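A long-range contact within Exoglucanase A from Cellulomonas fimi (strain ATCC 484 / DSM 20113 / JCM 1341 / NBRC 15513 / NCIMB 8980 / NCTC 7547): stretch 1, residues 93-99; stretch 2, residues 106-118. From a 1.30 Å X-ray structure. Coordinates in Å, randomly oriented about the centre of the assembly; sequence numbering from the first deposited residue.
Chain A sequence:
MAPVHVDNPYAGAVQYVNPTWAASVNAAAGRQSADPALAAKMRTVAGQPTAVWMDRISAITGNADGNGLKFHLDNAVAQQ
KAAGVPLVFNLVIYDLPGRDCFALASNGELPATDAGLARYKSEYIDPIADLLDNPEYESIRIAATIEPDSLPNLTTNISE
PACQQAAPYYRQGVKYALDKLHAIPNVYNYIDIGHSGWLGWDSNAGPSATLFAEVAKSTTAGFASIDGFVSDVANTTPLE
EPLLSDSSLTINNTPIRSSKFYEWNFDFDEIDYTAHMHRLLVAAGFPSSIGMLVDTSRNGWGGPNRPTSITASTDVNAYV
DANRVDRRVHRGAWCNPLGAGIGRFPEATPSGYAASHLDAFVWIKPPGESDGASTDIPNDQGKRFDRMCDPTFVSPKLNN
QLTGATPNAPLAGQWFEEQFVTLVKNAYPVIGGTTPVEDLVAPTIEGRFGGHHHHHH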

# COMPACT_ATOMS: atom_id res chain seq x y z
N ILE A 93 -1.40 5.03 -9.37
CA ILE A 93 -0.94 6.28 -9.96
C ILE A 93 0.15 6.81 -9.03
O ILE A 93 -0.11 7.11 -7.86
N TYR A 94 1.40 6.88 -9.51
CA TYR A 94 2.53 7.08 -8.61
C TYR A 94 3.70 7.71 -9.36
O TYR A 94 4.74 7.05 -9.56
N ASP A 95 3.57 8.98 -9.75
CA ASP A 95 4.69 9.63 -10.42
C ASP A 95 4.70 11.14 -10.23
O ASP A 95 5.19 11.86 -11.10
N LEU A 96 4.23 11.64 -9.08
CA LEU A 96 4.14 13.09 -8.90
C LEU A 96 5.51 13.75 -9.04
O LEU A 96 6.54 13.16 -8.67
N PRO A 97 5.56 14.99 -9.53
CA PRO A 97 6.80 15.77 -9.41
C PRO A 97 7.22 15.84 -7.95
O PRO A 97 6.38 16.02 -7.06
N GLY A 98 8.51 15.67 -7.70
CA GLY A 98 9.01 15.68 -6.34
C GLY A 98 8.52 14.52 -5.50
O GLY A 98 8.41 14.65 -4.27
N ARG A 99 8.24 13.38 -6.13
CA ARG A 99 7.67 12.22 -5.44
C ARG A 99 8.50 11.85 -4.21
O ARG A 99 9.72 11.93 -4.22
N SER A 106 16.55 11.57 -4.20
CA SER A 106 15.65 12.01 -5.27
C SER A 106 15.01 10.76 -5.85
O SER A 106 15.51 10.17 -6.81
N ASN A 107 13.88 10.35 -5.26
CA ASN A 107 13.27 9.08 -5.63
C ASN A 107 12.37 9.18 -6.85
O ASN A 107 12.23 8.20 -7.59
N GLY A 108 11.75 10.33 -7.09
CA GLY A 108 10.84 10.48 -8.22
C GLY A 108 11.56 10.94 -9.47
O GLY A 108 12.44 11.79 -9.42
N GLU A 109 11.17 10.36 -10.61
CA GLU A 109 11.81 10.71 -11.88
C GLU A 109 11.48 12.13 -12.34
O GLU A 109 12.23 12.69 -13.14
N LEU A 110 10.37 12.71 -11.89
CA LEU A 110 10.01 14.06 -12.31
C LEU A 110 10.40 15.06 -11.24
O LEU A 110 10.00 14.89 -10.08
N PRO A 111 11.17 16.10 -11.56
CA PRO A 111 11.55 17.08 -10.54
C PRO A 111 10.36 17.92 -10.13
O PRO A 111 9.37 18.08 -10.86
N ALA A 112 10.49 18.50 -8.93
CA ALA A 112 9.49 19.43 -8.38
C ALA A 112 9.70 20.80 -9.02
O ALA A 112 10.22 21.73 -8.41
N THR A 113 9.31 20.89 -10.30
CA THR A 113 9.38 22.12 -11.08
C THR A 113 8.18 22.16 -12.00
O THR A 113 7.52 21.14 -12.24
N ASP A 114 7.92 23.35 -12.55
CA ASP A 114 6.84 23.48 -13.54
C ASP A 114 7.04 22.54 -14.71
O ASP A 114 6.08 21.97 -15.23
N ALA A 115 8.29 22.35 -15.15
CA ALA A 115 8.54 21.42 -16.25
C ALA A 115 8.19 20.00 -15.84
O ALA A 115 7.62 19.24 -16.64
N GLY A 116 8.51 19.62 -14.60
CA GLY A 116 8.13 18.30 -14.12
C GLY A 116 6.62 18.12 -14.08
O GLY A 116 6.10 17.08 -14.48
N LEU A 117 5.91 19.15 -13.63
CA LEU A 117 4.45 19.08 -13.60
C LEU A 117 3.86 18.99 -15.01
O LEU A 117 2.91 18.25 -15.24
N ALA A 118 4.41 19.75 -15.96
CA ALA A 118 3.89 19.67 -17.32
C ALA A 118 4.07 18.26 -17.88
O ALA A 118 3.19 17.75 -18.59

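A loop can pack against a neighbouring segment with a single backbone hydrogen bond between them, supported by side chains and bridging waters. The contact in this exoglucanase between residues 93-99 and the segment that runs from Ser106 into a helix illustrates the principle.

Ser106 stays clear of the partner loop, and contact begins at Asn107. Its CA-to-CB bond points sideways, but the t rotamer brings the amide closer, and OD1 accepts a hydrogen bond from Arg99 NH2 at 3.1 Å. The same oxygen receives a bond from water 1 (3.2 Å from Asn107 OD1), which also donates to Tyr94 OH at 3.0 Å. Tyr94, itself a t rotamer, is thus linked to Asn107 through solvent.

Gly108 shows how a missing side chain creates room. Its CA lies over one face of the Arg99 guanidinium and 3.7 Å from Arg99 CB; a CB modelled on Gly108 would come within 2.6 Å of that same Arg99 CB, a clash. The CA-to-CB bond of Arg99 points toward stretch 2; chi1 lies between wells at -149°, chi2 is t and chi3 is p, and NH1 donates a hydrogen bond to Tyr94 O at 2.9 Å.

Glu109, with chi1 p and chi2 t, reaches Asp95, whose chi1 is t. The carboxylates approach to 2.6 Å between Glu109 OE2 and Asp95 OD2, so close that one acid group probably holds a proton. Water 3 bridges the same residues, accepting from Glu109 N (2.8 Å) and donating to Asp95 OD1 (2.9 Å).

Leu110 contributes both its side chain and its backbone. Its CA-to-CB bond points toward stretch 1, and the m,t side chain places CD1 3.4 Å from Asp95 O. Leu110 N donates to water 2 at 3.0 Å, and Leu110 O accepts from Gly98 N at 2.9 Å with a nearly straight geometry. Pro97 CA adds a CA-H...O contact to Leu110 O at 3.4 Å.

The CA-to-CB bond of Pro111 points away, yet Pro111 O lies 3.2 Å from Pro97 CB. Ala112 then explains a second glycine: a CB on Gly98 would lie 3.0 Å from Ala112 CB, and the positive phi of Gly98, within a type II turn from Leu96 to Arg99, also favours glycine.

The CA-to-CB bond of Thr113 points away, and its OG1 caps the helix by accepting from Gly116 N at 3.0 Å. That helix returns to the contact through Gly116 and Leu117. Pro97 CG sits 3.8 Å from Gly116 C and 4.2 Å from CB of Leu117, a t,p rotamer, the latter an apolar contact between side chains.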

# COMPACT_ATOMS: atom_id res chain seq x y z
CB ILE A 93 -2.11 7.27 -10.06
CG1 ILE A 93 -3.30 6.64 -10.80
CG2 ILE A 93 -1.68 8.58 -10.70
CD1 ILE A 93 -2.99 6.20 -12.21
CB TYR A 94 2.95 5.74 -7.99
CG TYR A 94 3.98 5.81 -6.86
CD1 TYR A 94 3.87 6.74 -5.83
CD2 TYR A 94 5.03 4.90 -6.81
CE1 TYR A 94 4.80 6.78 -4.79
CE2 TYR A 94 5.95 4.92 -5.78
CZ TYR A 94 5.83 5.86 -4.77
OH TYR A 94 6.76 5.87 -3.75
CB ASP A 95 4.73 9.28 -11.91
CG ASP A 95 6.13 9.38 -12.51
OD1 ASP A 95 7.13 9.39 -11.75
OD2 ASP A 95 6.21 9.43 -13.75
CB LEU A 96 3.60 13.45 -7.52
CG LEU A 96 2.09 13.44 -7.39
CD1 LEU A 96 1.70 13.46 -5.94
CD2 LEU A 96 1.44 14.59 -8.13
CB PRO A 97 6.40 17.15 -9.95
CG PRO A 97 5.18 16.89 -10.80
CD PRO A 97 4.46 15.77 -10.11
CB ARG A 99 7.65 11.03 -6.39
CG ARG A 99 6.50 10.06 -6.16
CD ARG A 99 6.57 8.87 -7.09
NE ARG A 99 7.69 8.00 -6.76
CZ ARG A 99 8.08 6.97 -7.50
NH1 ARG A 99 7.44 6.66 -8.62
NH2 ARG A 99 9.12 6.25 -7.11
CB SER A 106 16.41 12.82 -6.31
OG SER A 106 17.11 13.89 -5.71
CB ASN A 107 12.49 8.52 -4.44
CG ASN A 107 12.10 7.07 -4.65
OD1 ASN A 107 10.92 6.72 -4.58
ND2 ASN A 107 13.09 6.22 -4.89
CB GLU A 109 11.45 9.71 -12.97
CG GLU A 109 9.99 9.78 -13.40
CD GLU A 109 9.63 8.75 -14.45
OE1 GLU A 109 10.50 7.94 -14.84
OE2 GLU A 109 8.46 8.76 -14.89
CB LEU A 110 8.51 14.16 -12.57
CG LEU A 110 7.97 13.27 -13.69
CD1 LEU A 110 6.46 13.45 -13.84
CD2 LEU A 110 8.70 13.54 -15.01
CB PRO A 111 12.59 17.96 -11.25
CG PRO A 111 12.95 17.29 -12.49
CD PRO A 111 11.82 16.35 -12.86
CB ALA A 112 9.61 19.50 -6.87
CB THR A 113 10.62 22.17 -11.98
OG1 THR A 113 10.56 21.08 -12.91
CG2 THR A 113 11.91 22.09 -11.17
CB ASP A 114 6.74 24.93 -14.03
CG ASP A 114 6.00 25.83 -13.06
OD1 ASP A 114 5.68 26.97 -13.45
OD2 ASP A 114 5.74 25.42 -11.91
CB ALA A 115 10.00 21.52 -16.69
CB LEU A 117 3.87 20.27 -12.85
CG LEU A 117 2.34 20.31 -12.76
CD1 LEU A 117 1.81 19.16 -11.90
CD2 LEU A 117 1.87 21.67 -12.22
CB ALA A 118 4.55 20.73 -18.21
O HOH W 1 9.20 4.08 -4.04
O HOH W 2 8.26 11.53 -10.19
O HOH W 3 9.48 8.18 -10.45